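Local coordinates for electron transfer flavoprotein, beta subunit (Thermotoga maritima, PDB 7KOE) that binds flavin-adenine dinucleotide and probably carries electrons as part of an electron transfer flavoprotein assembly, at residues A[126-131]-A[191-196]. Residues are numbered along the deposited sequence; the frame is centred on the assembly and turned at random.
Sequences IDLILT and AVLTIT. With FAD (flavin-adenine dinucleotide), chain I.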
loop_
_atom_site.group_PDB
_atom_site.type_symbol
_atom_site.label_atom_id
_atom_site.label_comp_id
_atom_site.label_asym_id
_atom_site.label_seq_id
_atom_site.Cartn_x
_atom_site.Cartn_y
_atom_site.Cartn_z
ATOM N N ILE A 126 -6.794 -36.879 -45.669
ATOM C CA ILE A 126 -5.592 -36.975 -44.850
ATOM C C ILE A 126 -5.276 -38.441 -44.589
ATOM O O ILE A 126 -6.085 -39.167 -44.008
ATOM C CB ILE A 126 -5.764 -36.205 -43.536
ATOM C CG1 ILE A 126 -5.995 -34.718 -43.808
ATOM C CG2 ILE A 126 -4.561 -36.384 -42.667
ATOM C CD1 ILE A 126 -5.049 -34.094 -44.812
ATOM N N ASP A 127 -4.090 -38.873 -45.011
ATOM C CA ASP A 127 -3.680 -40.261 -44.864
ATOM C C ASP A 127 -3.165 -40.593 -43.475
ATOM O O ASP A 127 -3.125 -41.774 -43.118
ATOM C CB ASP A 127 -2.587 -40.599 -45.880
ATOM C CG ASP A 127 -3.102 -40.622 -47.299
ATOM O OD1 ASP A 127 -2.419 -41.201 -48.169
ATOM O OD2 ASP A 127 -4.187 -40.061 -47.546
ATOM N N LEU A 128 -2.771 -39.595 -42.687
ATOM C CA LEU A 128 -2.165 -39.850 -41.387
ATOM C C LEU A 128 -2.257 -38.591 -40.546
ATOM O O LEU A 128 -1.927 -37.507 -41.022
ATOM C CB LEU A 128 -0.703 -40.276 -41.537
ATOM C CG LEU A 128 -0.023 -40.918 -40.333
ATOM C CD1 LEU A 128 -0.935 -41.913 -39.659
ATOM C CD2 LEU A 128 1.247 -41.598 -40.775
ATOM N N ILE A 129 -2.695 -38.734 -39.302
ATOM C CA ILE A 129 -2.746 -37.628 -38.358
ATOM C C ILE A 129 -1.826 -37.968 -37.197
ATOM O O ILE A 129 -2.032 -38.975 -36.512
ATOM C CB ILE A 129 -4.174 -37.356 -37.869
ATOM C CG1 ILE A 129 -5.022 -36.813 -39.013
ATOM C CG2 ILE A 129 -4.159 -36.380 -36.712
ATOM C CD1 ILE A 129 -6.446 -36.555 -38.636
ATOM N N LEU A 130 -0.814 -37.142 -36.980
ATOM C CA LEU A 130 0.157 -37.369 -35.921
ATOM C C LEU A 130 -0.110 -36.397 -34.784
ATOM O O LEU A 130 -0.043 -35.184 -34.977
ATOM C CB LEU A 130 1.580 -37.191 -36.439
ATOM C CG LEU A 130 1.959 -37.946 -37.703
ATOM C CD1 LEU A 130 3.365 -37.607 -38.096
ATOM C CD2 LEU A 130 1.853 -39.405 -37.445
ATOM N N THR A 131 -0.418 -36.924 -33.611
ATOM C CA THR A 131 -0.464 -36.118 -32.404
ATOM C C THR A 131 0.600 -36.619 -31.444
ATOM O O THR A 131 1.302 -37.593 -31.712
ATOM C CB THR A 131 -1.847 -36.159 -31.737
ATOM O OG1 THR A 131 -2.040 -37.428 -31.106
ATOM C CG2 THR A 131 -2.950 -35.934 -32.749
ATOM N N ALA A 191 -5.101 -43.248 -40.709
ATOM C CA ALA A 191 -4.967 -43.535 -39.292
ATOM C C ALA A 191 -4.627 -42.263 -38.538
ATOM O O ALA A 191 -4.200 -41.267 -39.119
ATOM C CB ALA A 191 -3.890 -44.589 -39.036
ATOM N N VAL A 192 -4.826 -42.306 -37.228
ATOM C CA VAL A 192 -4.472 -41.209 -36.340
ATOM C C VAL A 192 -3.458 -41.763 -35.352
ATOM O O VAL A 192 -3.814 -42.495 -34.423
ATOM C CB VAL A 192 -5.689 -40.617 -35.625
ATOM C CG1 VAL A 192 -5.259 -39.578 -34.604
ATOM C CG2 VAL A 192 -6.623 -39.996 -36.631
ATOM N N LEU A 193 -2.189 -41.438 -35.557
ATOM C CA LEU A 193 -1.165 -41.892 -34.639
ATOM C C LEU A 193 -1.113 -40.987 -33.415
ATOM O O LEU A 193 -1.733 -39.926 -33.362
ATOM C CB LEU A 193 0.194 -41.936 -35.326
ATOM C CG LEU A 193 0.388 -43.071 -36.324
ATOM C CD1 LEU A 193 1.795 -43.087 -36.864
ATOM C CD2 LEU A 193 0.095 -44.360 -35.644
ATOM N N THR A 194 -0.365 -41.431 -32.415
ATOM C CA THR A 194 -0.223 -40.695 -31.164
ATOM C C THR A 194 1.142 -41.070 -30.609
ATOM O O THR A 194 1.333 -42.186 -30.121
ATOM C CB THR A 194 -1.359 -41.032 -30.203
ATOM O OG1 THR A 194 -2.587 -40.496 -30.709
ATOM C CG2 THR A 194 -1.124 -40.462 -28.845
ATOM N N ILE A 195 2.091 -40.153 -30.722
ATOM C CA ILE A 195 3.514 -40.457 -30.640
ATOM C C ILE A 195 4.025 -40.170 -29.238
ATOM O O ILE A 195 3.666 -39.157 -28.629
ATOM C CB ILE A 195 4.291 -39.641 -31.690
ATOM C CG1 ILE A 195 3.575 -39.681 -33.039
ATOM C CG2 ILE A 195 5.691 -40.156 -31.838
ATOM C CD1 ILE A 195 3.538 -41.035 -33.678
ATOM N N THR A 196 4.871 -41.061 -28.725
ATOM C CA THR A 196 5.526 -40.873 -27.443
ATOM C C THR A 196 6.886 -40.204 -27.623
ATOM O O THR A 196 7.278 -39.817 -28.723
ATOM C CB THR A 196 5.695 -42.210 -26.729
ATOM O OG1 THR A 196 6.467 -43.090 -27.549
ATOM C CG2 THR A 196 4.356 -42.831 -26.448
HETATM P PA FAD I . -3.621 -33.619 -25.046
HETATM O O1A FAD I . -3.086 -34.614 -24.075
HETATM O O2A FAD I . -4.979 -33.834 -25.616
HETATM O O5B FAD I . -2.579 -33.431 -26.243
HETATM C C5B FAD I . -2.375 -34.549 -27.135
HETATM C C4B FAD I . -1.939 -34.037 -28.484
HETATM O O4B FAD I . -3.075 -33.444 -29.162
HETATM C C3B FAD I . -0.889 -32.924 -28.486
HETATM O O3B FAD I . 0.429 -33.440 -28.373
HETATM C C2B FAD I . -1.131 -32.316 -29.868
HETATM O O2B FAD I . -0.557 -33.080 -30.904
HETATM C C1B FAD I . -2.654 -32.343 -29.936
HETATM N N9A FAD I . -3.255 -31.143 -29.387
HETATM C C8A FAD I . -3.543 -30.874 -28.079
HETATM N N7A FAD I . -4.074 -29.687 -27.911
HETATM C C5A FAD I . -4.128 -29.145 -29.188
HETATM C C6A FAD I . -4.583 -27.909 -29.682
HETATM N N6A FAD I . -5.091 -26.948 -28.917
HETATM N N1A FAD I . -4.483 -27.698 -31.015
HETATM C C2A FAD I . -3.967 -28.667 -31.780
HETATM N N3A FAD I . -3.512 -29.864 -31.428
HETATM C C4A FAD I . -3.623 -30.039 -30.103
HETATM N N1 FAD I . -9.567 -30.670 -20.884
HETATM C C2 FAD I . -10.229 -31.842 -20.790
HETATM O O2 FAD I . -10.843 -32.298 -21.752
HETATM N N3 FAD I . -10.246 -32.567 -19.647
HETATM C C4 FAD I . -9.593 -32.152 -18.515
HETATM O O4 FAD I . -9.634 -32.837 -17.506
HETATM C C4X FAD I . -8.895 -30.938 -18.568
HETATM N N5 FAD I . -8.270 -30.529 -17.495
HETATM C C5X FAD I . -7.599 -29.338 -17.575
HETATM C C6 FAD I . -6.923 -28.878 -16.432
HETATM C C7 FAD I . -6.232 -27.693 -16.437
HETATM C C7M FAD I . -5.520 -27.229 -15.192
HETATM C C8 FAD I . -6.195 -26.916 -17.618
HETATM C C8M FAD I . -5.441 -25.612 -17.648
HETATM C C9 FAD I . -6.851 -27.357 -18.747
HETATM C C9A FAD I . -7.562 -28.567 -18.751
HETATM N N10 FAD I . -8.238 -29.039 -19.872
HETATM C C10 FAD I . -8.927 -30.233 -19.822
HETATM C "C1'" FAD I . -8.220 -28.257 -21.120
HETATM C "C2'" FAD I . -7.612 -29.033 -22.273
HETATM O "O2'" FAD I . -6.200 -29.060 -22.143
HETATM C "C3'" FAD I . -7.967 -28.398 -23.618
HETATM O "O3'" FAD I . -9.302 -28.750 -23.953
HETATM C "C4'" FAD I . -7.025 -28.806 -24.752
HETATM O "O4'" FAD I . -7.666 -28.623 -26.016
HETATM C "C5'" FAD I . -6.568 -30.241 -24.635
HETATM O "O5'" FAD I . -5.164 -30.274 -24.271
HETATM P P FAD I . -4.627 -31.475 -23.362
HETATM O O1P FAD I . -3.910 -30.915 -22.180
HETATM O O2P FAD I . -5.768 -32.401 -23.123
HETATM O O3P FAD I . -3.589 -32.179 -24.351
#
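Strands 128-131 and 191-195 run parallel, their axes 21° apart and 4.6 Å at closest approach, with a backbone ladder in which each strand alternately gives and accepts. Ile129 N donates to Ala191 O in the carbonyl plane (3.0 Å), Thr131 N to Leu193 O, and Ile195 N to Thr131 O (2.9 Å); in the last two the donor stands above the carbonyl plane. The rungs from Ala191 N to Asp127 O and Leu193 N to Ile129 O are weak. Both are interior strands of a mixed sheet, flanked by parallel neighbours, 13-22 beside 128-131 and 154-162 beside 191-195.

On one face, Leu128 swings CG anti to its backbone N (chi1 -165°), and the Leu128 and Leu193 side chains cross obliquely, Leu128 CD1 3.8 Å from Leu193 CG. Leu130 lies alongside Leu193, pointing the same way, its CD2 3.7 Å from Leu193 CB. Helix 47-63 covers this face, Leu59 on Leu128, Ala56 on Leu130, and Leu55 with Ala52 on Ile195.

On the other face, Val192 stands beside Ile129, with CG2 3.8 Å from Ile129 CB and CG1 turned to Ile129 CG2. An alanine at Val192 would remove both methyls and probably loosen the packing against Ile129, whose side chain also touches Cys17. Further along, the Thr131 and Thr194 side chains lie side by side, OG1 to OG1 at 3.1 Å.

Chemically, the Ile129/Val192 face turns polar toward Thr131, whose CB lies 3.4 Å from FAD ribose oxygen O2B; Thr131's backbone bonds to Leu193 and Ile195 are likely to steady this strand end beside the cofactor.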